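Local coordinates for membrane antigen (Burkholderia pseudomallei, PDB 2IXR), which is a secreted type III secretion translocator protein needed for epithelial cell invasion and survival inside host cells, and probably regulates secretion of the effectors BipB and BipC, at residues A[169-174]-A[242-247]; A[67-72]-A[160-165]; A[55-60]-A[153-158]. All coordinates share one frame; numbering follows the deposited sequence. Where two conformers were deposited one is given.

Contact 1: A[169-174]-A[242-247]; sequences DDKNMK and WDTARY
Met-173 and Trp-242 form the hydrogen-bonded pair of an antiparallel bridge in the three-stranded sheet of 165-167, 172-175 and 240-243. Met-173 N gives a nearly straight bond to Trp-242 O (2.8 Å, 170° at the hydrogen), while Trp-242 N reaches back to Met-173 O at a more bent angle. Asn-172 and Asp-243 make the next, non-hydrogen-bonded pair, their CA atoms 4.0 Å apart. Immediately beyond it the strand becomes the long helix 244-293, with Asp-243 at the N-cap position.

The Met-173 side chain packs across that first helical turn. Its CB comes up to Tyr-247 CD1, and CG then sits over one face of the phenol ring, toward the rim. A bend at chi2 (77°) brings SD across the root of Tyr-247, 3.8 Å from Tyr-247 CB. From there the sulfur views the ring obliquely, 4.7 Å from its centroid, in a Met-aromatic contact. CE finishes between Thr-244 OG1 and Tyr-247 CD2. The far end of the tyrosine is anchored by its hydroxyl at Pro-60 O.

The Lys-171 carbonyl, just before the strand, accepts from Thr-244 N at 3.0 Å. In the same loop Asp-169 OD1 closes an Asx turn, accepting from both Asp-170 N and Lys-171 N, which reach it from the same face of the carboxylate.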
loop_
_atom_site.group_PDB
_atom_site.type_symbol
_atom_site.label_atom_id
_atom_site.label_comp_id
_atom_site.label_asym_id
_atom_site.label_seq_id
_atom_site.Cartn_x
_atom_site.Cartn_y
_atom_site.Cartn_z
ATOM N N ASP A 169 -1.795 -38.198 5.132
ATOM C CA ASP A 169 -2.129 -39.166 6.182
ATOM C C ASP A 169 -2.603 -38.408 7.420
ATOM O O ASP A 169 -3.787 -38.083 7.548
ATOM C CB ASP A 169 -0.894 -40.028 6.536
ATOM C CG ASP A 169 0.403 -39.201 6.610
ATOM O OD1 ASP A 169 0.940 -39.003 7.727
ATOM O OD2 ASP A 169 0.847 -38.696 5.554
ATOM N N ASP A 170 -1.658 -38.072 8.301
ATOM C CA ASP A 170 -1.961 -37.342 9.527
ATOM C C ASP A 170 -0.710 -36.735 10.047
ATOM O O ASP A 170 -0.732 -35.943 10.986
ATOM C CB ASP A 170 -2.566 -38.272 10.586
ATOM C CG ASP A 170 -4.012 -37.923 10.908
ATOM O OD1 ASP A 170 -4.921 -38.722 10.566
ATOM O OD2 ASP A 170 -4.243 -36.794 11.399
ATOM N N LYS A 171 0.407 -37.105 9.442
ATOM C CA LYS A 171 1.708 -36.526 9.824
ATOM C C LYS A 171 2.507 -36.130 8.581
ATOM O O LYS A 171 3.744 -36.012 8.620
ATOM C CB LYS A 171 2.516 -37.495 10.708
ATOM C CG LYS A 171 2.779 -36.974 12.121
ATOM C CD LYS A 171 2.259 -35.528 12.294
ATOM C CE LYS A 171 1.693 -35.279 13.701
ATOM N NZ LYS A 171 0.191 -35.223 13.724
ATOM N N ASN A 172 1.781 -35.915 7.483
ATOM C CA ASN A 172 2.373 -35.514 6.202
ATOM C C ASN A 172 1.381 -34.689 5.361
ATOM O O ASN A 172 0.158 -34.891 5.426
ATOM C CB ASN A 172 2.832 -36.753 5.410
ATOM C CG ASN A 172 4.251 -37.156 5.738
ATOM O OD1 ASN A 172 5.185 -36.789 5.040
ATOM N ND2 ASN A 172 4.411 -37.950 6.780
ATOM N N MET A 173 1.915 -33.785 4.546
ATOM C CA MET A 173 1.082 -32.965 3.675
ATOM C C MET A 173 1.539 -33.090 2.241
ATOM O O MET A 173 2.707 -33.386 1.972
ATOM C CB MET A 173 1.117 -31.478 4.104
ATOM C CG MET A 173 0.617 -31.186 5.543
ATOM S SD MET A 173 1.862 -31.626 6.832
ATOM C CE MET A 173 1.287 -30.605 8.294
ATOM N N LYS A 174 0.596 -32.890 1.324
ATOM C CA LYS A 174 0.858 -32.916 -0.101
ATOM C C LYS A 174 0.805 -31.466 -0.660
ATOM O O LYS A 174 -0.109 -30.706 -0.352
ATOM C CB LYS A 174 -0.169 -33.817 -0.815
ATOM C CG LYS A 174 0.186 -34.132 -2.259
ATOM C CD LYS A 174 -0.752 -33.430 -3.218
ATOM C CE LYS A 174 -0.801 -34.156 -4.546
ATOM N NZ LYS A 174 -1.974 -35.069 -4.627
ATOM N N TRP A 242 5.633 -33.644 2.057
ATOM C CA TRP A 242 6.557 -33.442 3.179
ATOM C C TRP A 242 5.897 -33.809 4.471
ATOM O O TRP A 242 4.676 -33.746 4.592
ATOM C CB TRP A 242 7.062 -31.985 3.251
ATOM C CG TRP A 242 7.681 -31.484 1.981
ATOM C CD1 TRP A 242 8.106 -32.232 0.925
ATOM C CD2 TRP A 242 7.915 -30.116 1.625
ATOM N NE1 TRP A 242 8.562 -31.414 -0.082
ATOM C CE2 TRP A 242 8.487 -30.111 0.338
ATOM C CE3 TRP A 242 7.685 -28.889 2.272
ATOM C CZ2 TRP A 242 8.848 -28.926 -0.316
ATOM C CZ3 TRP A 242 8.078 -27.720 1.643
ATOM C CH2 TRP A 242 8.654 -27.747 0.359
ATOM N N ASP A 243 6.707 -34.141 5.465
ATOM C CA ASP A 243 6.191 -34.491 6.777
ATOM C C ASP A 243 5.795 -33.225 7.525
ATOM O O ASP A 243 6.117 -32.101 7.104
ATOM C CB ASP A 243 7.248 -35.269 7.582
ATOM C CG ASP A 243 8.657 -34.900 7.196
ATOM O OD1 ASP A 243 8.997 -35.030 5.992
ATOM O OD2 ASP A 243 9.406 -34.432 8.081
ATOM N N THR A 244 5.144 -33.407 8.660
ATOM C CA THR A 244 4.710 -32.284 9.451
ATOM C C THR A 244 5.860 -31.317 9.727
ATOM O O THR A 244 5.662 -30.097 9.772
ATOM C CB THR A 244 3.981 -32.730 10.747
ATOM O OG1 THR A 244 2.699 -33.291 10.401
ATOM C CG2 THR A 244 3.762 -31.544 11.665
ATOM N N ALA A 245 7.067 -31.853 9.868
ATOM C CA ALA A 245 8.226 -31.007 10.181
ATOM C C ALA A 245 8.719 -30.241 8.972
ATOM O O ALA A 245 9.170 -29.094 9.098
ATOM C CB ALA A 245 9.338 -31.815 10.762
ATOM N N ARG A 246 8.719 -30.905 7.816
ATOM C CA ARG A 246 9.199 -30.301 6.578
ATOM C C ARG A 246 8.252 -29.208 6.131
ATOM O O ARG A 246 8.688 -28.161 5.662
ATOM C CB ARG A 246 9.322 -31.349 5.470
ATOM C CG ARG A 246 10.677 -31.418 4.809
ATOM C CD ARG A 246 11.205 -30.072 4.529
ATOM N NE ARG A 246 11.394 -29.841 3.105
ATOM C CZ ARG A 246 11.593 -28.640 2.570
ATOM N NH1 ARG A 246 11.764 -28.513 1.259
ATOM N NH2 ARG A 246 11.644 -27.560 3.352
ATOM N N TYR A 247 6.947 -29.469 6.240
ATOM C CA TYR A 247 5.947 -28.490 5.843
ATOM C C TYR A 247 5.950 -27.278 6.792
ATOM O O TYR A 247 5.844 -26.115 6.357
ATOM C CB TYR A 247 4.567 -29.115 5.820
ATOM C CG TYR A 247 3.463 -28.114 5.533
ATOM C CD1 TYR A 247 3.118 -27.789 4.224
ATOM C CD2 TYR A 247 2.790 -27.472 6.572
ATOM C CE1 TYR A 247 2.095 -26.925 3.954
ATOM C CE2 TYR A 247 1.769 -26.590 6.310
ATOM C CZ TYR A 247 1.430 -26.309 4.982
ATOM O OH TYR A 247 0.485 -25.345 4.681
#

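Contact 2: A[67-72]-A[160-165]; sequences FVDGRR and KLQDYI
Arg-72 and Asp-163 supply the ionic part of this contact. A single nitrogen, Arg-72 NH2, faces both carboxylate oxygens and lies 2.6 Å from Asp-163 OD1. Both of its hydrogen bonds to the carboxylate are weak and bent; one nitrogen serves two oxygens, and the guanidinium and carboxylate planes are 62° apart, so this is not a side-by-side, two-nitrogen pairing. A second acid, Asp-69, is near: its OD1 lies 5.3 Å from Asp-163 OD2, and the arginine would be expected to ease the repulsion between them.

The polar packing centres on the buried Gln-162. Bent at chi2 (88°), its chain lays the amide against the backbone of Gly-70, with CD 3.5 Å from Gly-70 CA. The amide nitrogen turns back into its own helix end, where NE2 bonds to Met-158 O. Asp-69 runs past the glutamine in the opposite direction, its OD1 3.9 Å from Gln-162 CG and its carboxylate almost perpendicular to the amide. Segment 67-72 is the second strand of a beta-hairpin (61-62 with 67-68) and the chain leaving it; its partner holds the 3-10 turn 161-163 that follows helix 121-160. Tyr-164 N to Leu-161 O, at 3.2 Å, is the sounder of the backbone bonds within that turn.

Apolar contact is confined to Phe-67 and Ile-165. With CG1 anti to the backbone N (chi1 -164°), the isoleucine sends CD1 to the edge of the phenyl ring, in its plane and 3.6 Å from CZ. Pro-60 touches both side chains, and Met-173 of strand 172-175 packs against the phenylalanine.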
loop_
_atom_site.group_PDB
_atom_site.type_symbol
_atom_site.label_atom_id
_atom_site.label_comp_id
_atom_site.label_asym_id
_atom_site.label_seq_id
_atom_site.Cartn_x
_atom_site.Cartn_y
_atom_site.Cartn_z
ATOM N N PHE A 67 -6.142 -30.661 10.268
ATOM C CA PHE A 67 -5.514 -29.899 9.185
ATOM C C PHE A 67 -6.475 -28.843 8.694
ATOM O O PHE A 67 -7.372 -29.135 7.917
ATOM C CB PHE A 67 -5.116 -30.806 8.035
ATOM C CG PHE A 67 -4.207 -30.143 7.025
ATOM C CD1 PHE A 67 -2.836 -29.961 7.301
ATOM C CD2 PHE A 67 -4.713 -29.698 5.790
ATOM C CE1 PHE A 67 -1.975 -29.388 6.342
ATOM C CE2 PHE A 67 -3.870 -29.120 4.841
ATOM C CZ PHE A 67 -2.495 -28.948 5.129
ATOM N N VAL A 68 -6.360 -27.648 9.259
ATOM C CA VAL A 68 -7.252 -26.566 8.937
ATOM C C VAL A 68 -6.769 -25.767 7.737
ATOM O O VAL A 68 -5.683 -25.182 7.752
ATOM C CB VAL A 68 -7.526 -25.668 10.158
ATOM C CG1 VAL A 68 -9.022 -25.463 10.329
ATOM C CG2 VAL A 68 -6.919 -26.260 11.394
ATOM N N ASP A 69 -7.585 -25.732 6.702
ATOM C CA ASP A 69 -7.264 -24.962 5.505
ATOM C C ASP A 69 -7.082 -23.470 5.821
ATOM O O ASP A 69 -7.708 -22.930 6.739
ATOM C CB ASP A 69 -8.365 -25.132 4.457
ATOM C CG ASP A 69 -7.818 -25.518 3.102
ATOM O OD1 ASP A 69 -8.541 -25.344 2.089
ATOM O OD2 ASP A 69 -6.660 -26.007 3.051
ATOM N N GLY A 70 -6.254 -22.801 5.029
ATOM C CA GLY A 70 -6.047 -21.369 5.200
ATOM C C GLY A 70 -7.348 -20.577 4.968
ATOM O O GLY A 70 -8.362 -21.128 4.566
ATOM N N ARG A 71 -7.268 -19.271 5.125
ATOM C CA ARG A 71 -8.423 -18.410 4.960
ATOM C C ARG A 71 -8.490 -17.800 3.525
ATOM O O ARG A 71 -7.444 -17.472 2.915
ATOM C CB ARG A 71 -8.398 -17.293 6.002
ATOM C CG ARG A 71 -9.163 -17.602 7.262
ATOM C CD ARG A 71 -10.022 -16.413 7.688
ATOM N NE ARG A 71 -9.641 -15.180 7.015
ATOM C CZ ARG A 71 -10.452 -14.480 6.235
ATOM N NH1 ARG A 71 -10.037 -13.347 5.669
ATOM N NH2 ARG A 71 -11.689 -14.893 6.032
ATOM N N ARG A 72 -9.709 -17.675 3.002
ATOM C CA ARG A 72 -9.919 -17.085 1.685
ATOM C C ARG A 72 -10.113 -15.568 1.798
ATOM O O ARG A 72 -10.947 -15.099 2.568
ATOM C CB ARG A 72 -11.123 -17.702 1.002
ATOM C CG ARG A 72 -10.826 -18.260 -0.350
ATOM C CD ARG A 72 -10.337 -19.694 -0.222
ATOM N NE ARG A 72 -10.419 -20.412 -1.483
ATOM C CZ ARG A 72 -9.548 -21.341 -1.854
ATOM N NH1 ARG A 72 -8.574 -21.685 -1.029
ATOM N NH2 ARG A 72 -9.647 -21.926 -3.046
ATOM N N LYS A 160 -5.556 -18.708 -3.391
ATOM C CA LYS A 160 -5.628 -19.654 -4.471
ATOM C C LYS A 160 -4.781 -20.879 -4.222
ATOM O O LYS A 160 -5.046 -21.939 -4.776
ATOM C CB LYS A 160 -5.219 -19.006 -5.790
ATOM C CG LYS A 160 -6.287 -18.166 -6.415
ATOM C CD LYS A 160 -5.912 -17.705 -7.836
ATOM C CE LYS A 160 -6.906 -16.646 -8.363
ATOM N NZ LYS A 160 -6.679 -16.298 -9.791
ATOM N N LEU A 161 -3.721 -20.722 -3.446
ATOM C CA LEU A 161 -2.774 -21.803 -3.214
ATOM C C LEU A 161 -3.304 -22.784 -2.202
ATOM O O LEU A 161 -2.691 -23.795 -1.908
ATOM C CB LEU A 161 -1.415 -21.235 -2.771
ATOM C CG LEU A 161 -1.084 -20.996 -1.298
ATOM C CD1 LEU A 161 0.040 -19.928 -1.162
ATOM C CD2 LEU A 161 -2.304 -20.609 -0.501
ATOM N N GLN A 162 -4.433 -22.451 -1.618
ATOM C CA GLN A 162 -5.043 -23.322 -0.645
ATOM C C GLN A 162 -5.544 -24.631 -1.327
ATOM O O GLN A 162 -5.622 -25.679 -0.698
ATOM C CB GLN A 162 -6.193 -22.592 0.056
ATOM C CG GLN A 162 -5.988 -22.397 1.541
ATOM C CD GLN A 162 -5.251 -21.145 1.849
ATOM O OE1 GLN A 162 -4.389 -21.116 2.728
ATOM N NE2 GLN A 162 -5.565 -20.091 1.123
ATOM N N ASP A 163 -5.805 -24.565 -2.632
ATOM C CA ASP A 163 -6.304 -25.719 -3.363
ATOM C C ASP A 163 -5.180 -26.581 -3.872
ATOM O O ASP A 163 -5.425 -27.614 -4.495
ATOM C CB ASP A 163 -7.175 -25.284 -4.533
ATOM C CG ASP A 163 -8.226 -24.230 -4.134
ATOM O OD1 ASP A 163 -8.305 -23.182 -4.817
ATOM O OD2 ASP A 163 -8.972 -24.463 -3.144
ATOM N N TYR A 164 -3.934 -26.153 -3.628
ATOM C CA TYR A 164 -2.754 -26.902 -4.096
ATOM C C TYR A 164 -1.986 -27.509 -2.937
ATOM O O TYR A 164 -0.926 -28.093 -3.124
ATOM C CB TYR A 164 -1.825 -26.017 -4.939
ATOM C CG TYR A 164 -2.458 -25.493 -6.206
ATOM C CD1 TYR A 164 -2.682 -24.129 -6.382
ATOM C CD2 TYR A 164 -2.879 -26.366 -7.207
ATOM C CE1 TYR A 164 -3.285 -23.643 -7.532
ATOM C CE2 TYR A 164 -3.508 -25.889 -8.365
ATOM C CZ TYR A 164 -3.705 -24.532 -8.523
ATOM O OH TYR A 164 -4.258 -24.040 -9.691
ATOM N N ILE A 165 -2.548 -27.403 -1.736
ATOM C CA ILE A 165 -1.920 -27.963 -0.550
ATOM C C ILE A 165 -2.935 -28.629 0.339
ATOM O O ILE A 165 -3.901 -28.017 0.752
ATOM C CB ILE A 165 -1.086 -26.912 0.205
ATOM C CG1 ILE A 165 -0.145 -27.589 1.188
ATOM C CG2 ILE A 165 -1.953 -25.977 0.951
ATOM C CD1 ILE A 165 -0.516 -27.361 2.595
#

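Contact 3: A[55-60]-A[153-158]; sequences ASLRLP and SVADVM
Met-158 N bonds to Val-154 O at 2.9 Å, a regular helical link that fixes the root of the methionine where it meets Leu-57 and Leu-59. The helix is 121-160, one arm of the predicted coiled coil, and the irregular chain 55-60 runs beside it on the way from helix 41-54 to strand 61-62.

Leu-57 points at the helix. Its CD1 settles between residues one turn apart, 3.7 Å from Ala-155 CB and 3.8 Å from Met-158 CB, and the same methyl also lies against the carbonyl of Ala-155. Nearer the backbone, Leu-57 CB meets Met-158 CG at 3.8 Å. The methionine leaves with CG anti to its own nitrogen (chi1 -160°) and then folds at chi2, which brings the sulfur round to Leu-59. There SD and Leu-59 CD2 make a looser contact of 4.2 Å, the two side chains crossing obliquely.

Leu-59 also touches Trp-250, Asn-251 and Ser-255 of helix 244-293, and Leu-57 O accepts from Lys-258 NZ. Arg-58, between the two leucines, points away and bonds to Val-68 O. Between the segments themselves the contact is mainly apolar, leucine carbons against the Ala-155 methyl and the Met-158 thioether, with polar bonds made to other parts of the chain. Such burial is consistent with an N-terminal region that shields the coiled coil from premature oligomerization.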
loop_
_atom_site.group_PDB
_atom_site.type_symbol
_atom_site.label_atom_id
_atom_site.label_comp_id
_atom_site.label_asym_id
_atom_site.label_seq_id
_atom_site.Cartn_x
_atom_site.Cartn_y
_atom_site.Cartn_z
ATOM N N ALA A 55 -3.312 -9.753 6.774
ATOM C CA ALA A 55 -2.729 -10.406 7.939
ATOM C C ALA A 55 -3.505 -11.595 8.357
ATOM O O ALA A 55 -3.011 -12.406 9.128
ATOM C CB ALA A 55 -2.636 -9.433 9.111
ATOM N N SER A 56 -4.774 -11.638 7.971
ATOM C CA SER A 56 -5.696 -12.694 8.416
ATOM C C SER A 56 -5.579 -13.914 7.523
ATOM O O SER A 56 -6.151 -14.985 7.814
ATOM C CB SER A 56 -7.178 -12.176 8.453
ATOM O OG SER A 56 -7.913 -12.527 7.272
ATOM N N LEU A 57 -4.874 -13.760 6.412
ATOM C CA LEU A 57 -4.674 -14.861 5.512
ATOM C C LEU A 57 -3.508 -15.721 6.009
ATOM O O LEU A 57 -2.518 -15.205 6.548
ATOM C CB LEU A 57 -4.397 -14.372 4.119
ATOM C CG LEU A 57 -5.487 -13.618 3.409
ATOM C CD1 LEU A 57 -4.928 -13.192 2.064
ATOM C CD2 LEU A 57 -6.748 -14.510 3.232
ATOM N N ARG A 58 -3.627 -17.030 5.816
ATOM C CA ARG A 58 -2.604 -17.963 6.263
ATOM C C ARG A 58 -2.572 -19.215 5.371
ATOM O O ARG A 58 -3.468 -19.423 4.500
ATOM C CB ARG A 58 -2.864 -18.369 7.737
ATOM C CG ARG A 58 -4.288 -18.964 7.979
ATOM C CD ARG A 58 -4.434 -19.632 9.390
ATOM N NE ARG A 58 -4.186 -21.083 9.345
ATOM C CZ ARG A 58 -5.123 -22.001 9.104
ATOM N NH1 ARG A 58 -4.793 -23.291 9.053
ATOM N NH2 ARG A 58 -6.398 -21.635 8.922
ATOM N N LEU A 59 -1.531 -20.027 5.572
ATOM C CA LEU A 59 -1.391 -21.274 4.852
ATOM C C LEU A 59 -2.038 -22.390 5.693
ATOM O O LEU A 59 -2.055 -22.302 6.949
ATOM C CB LEU A 59 0.082 -21.594 4.645
ATOM C CG LEU A 59 0.998 -20.571 3.981
ATOM C CD1 LEU A 59 2.445 -20.846 4.407
ATOM C CD2 LEU A 59 0.872 -20.620 2.455
ATOM N N PRO A 60 -2.510 -23.457 5.020
ATOM C CA PRO A 60 -3.062 -24.600 5.729
ATOM C C PRO A 60 -2.059 -25.069 6.784
ATOM O O PRO A 60 -0.893 -24.670 6.777
ATOM C CB PRO A 60 -3.221 -25.648 4.637
ATOM C CG PRO A 60 -3.394 -24.853 3.365
ATOM C CD PRO A 60 -2.526 -23.651 3.547
ATOM N N SER A 153 -2.969 -8.421 -5.012
ATOM C CA SER A 153 -2.532 -9.575 -5.813
ATOM C C SER A 153 -1.899 -10.699 -5.002
ATOM O O SER A 153 -2.085 -11.863 -5.302
ATOM C CB SER A 153 -1.595 -9.140 -6.896
ATOM O OG SER A 153 -2.347 -8.729 -8.006
ATOM N N VAL A 154 -1.150 -10.335 -3.966
ATOM C CA VAL A 154 -0.544 -11.328 -3.061
ATOM C C VAL A 154 -1.662 -12.055 -2.259
ATOM O O VAL A 154 -1.610 -13.264 -2.070
ATOM C CB VAL A 154 0.538 -10.658 -2.097
ATOM C CG1 VAL A 154 1.105 -11.677 -1.086
ATOM C CG2 VAL A 154 1.678 -10.030 -2.912
ATOM N N ALA A 155 -2.674 -11.293 -1.826
ATOM C CA ALA A 155 -3.810 -11.829 -1.072
ATOM C C ALA A 155 -4.530 -12.837 -1.901
ATOM O O ALA A 155 -5.081 -13.808 -1.383
ATOM C CB ALA A 155 -4.766 -10.688 -0.685
ATOM N N ASP A 156 -4.549 -12.597 -3.202
ATOM C CA ASP A 156 -5.168 -13.493 -4.157
ATOM C C ASP A 156 -4.413 -14.875 -4.222
ATOM O O ASP A 156 -5.047 -15.954 -4.242
ATOM C CB ASP A 156 -5.191 -12.817 -5.536
ATOM C CG ASP A 156 -6.054 -13.554 -6.536
ATOM O OD1 ASP A 156 -5.615 -13.713 -7.686
ATOM O OD2 ASP A 156 -7.186 -13.931 -6.190
ATOM N N VAL A 157 -3.081 -14.841 -4.282
ATOM C CA VAL A 157 -2.334 -16.100 -4.368
ATOM C C VAL A 157 -2.315 -16.814 -3.035
ATOM O O VAL A 157 -2.229 -18.040 -2.974
ATOM C CB VAL A 157 -0.901 -15.946 -4.954
ATOM C CG1 VAL A 157 -0.925 -15.156 -6.226
ATOM C CG2 VAL A 157 0.019 -15.349 -3.960
ATOM N N MET A 158 -2.423 -16.043 -1.969
ATOM C CA MET A 158 -2.476 -16.596 -0.621
ATOM C C MET A 158 -3.760 -17.396 -0.407
ATOM O O MET A 158 -3.849 -18.225 0.484
ATOM C CB MET A 158 -2.394 -15.486 0.420
ATOM C CG MET A 158 -1.961 -15.985 1.757
ATOM S SD MET A 158 -0.266 -16.651 1.704
ATOM C CE MET A 158 0.452 -15.609 0.457
#

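In the fold
From the N terminus, helix 41-54 leads into 55-60 and, after a short hairpin, into 67-72. The chain then goes through helix 76-102 and comes back along helix 121-160, closing contact 3 at 153-158 and contact 2 at 160-165. These two loops cross, since their segments alternate, and their centres lie about 9 Å apart. Contact 1 opens afterwards, in series; its loop encloses helix 177-189 and another small three-stranded sheet. Contacts 2 and 3 tie the N-terminal part to the end of helix 121-160, and contact 1 ties the sheet that follows it to the start of helix 244-293. Tyr-247 packs on Ile-165, joining contacts 1 and 2.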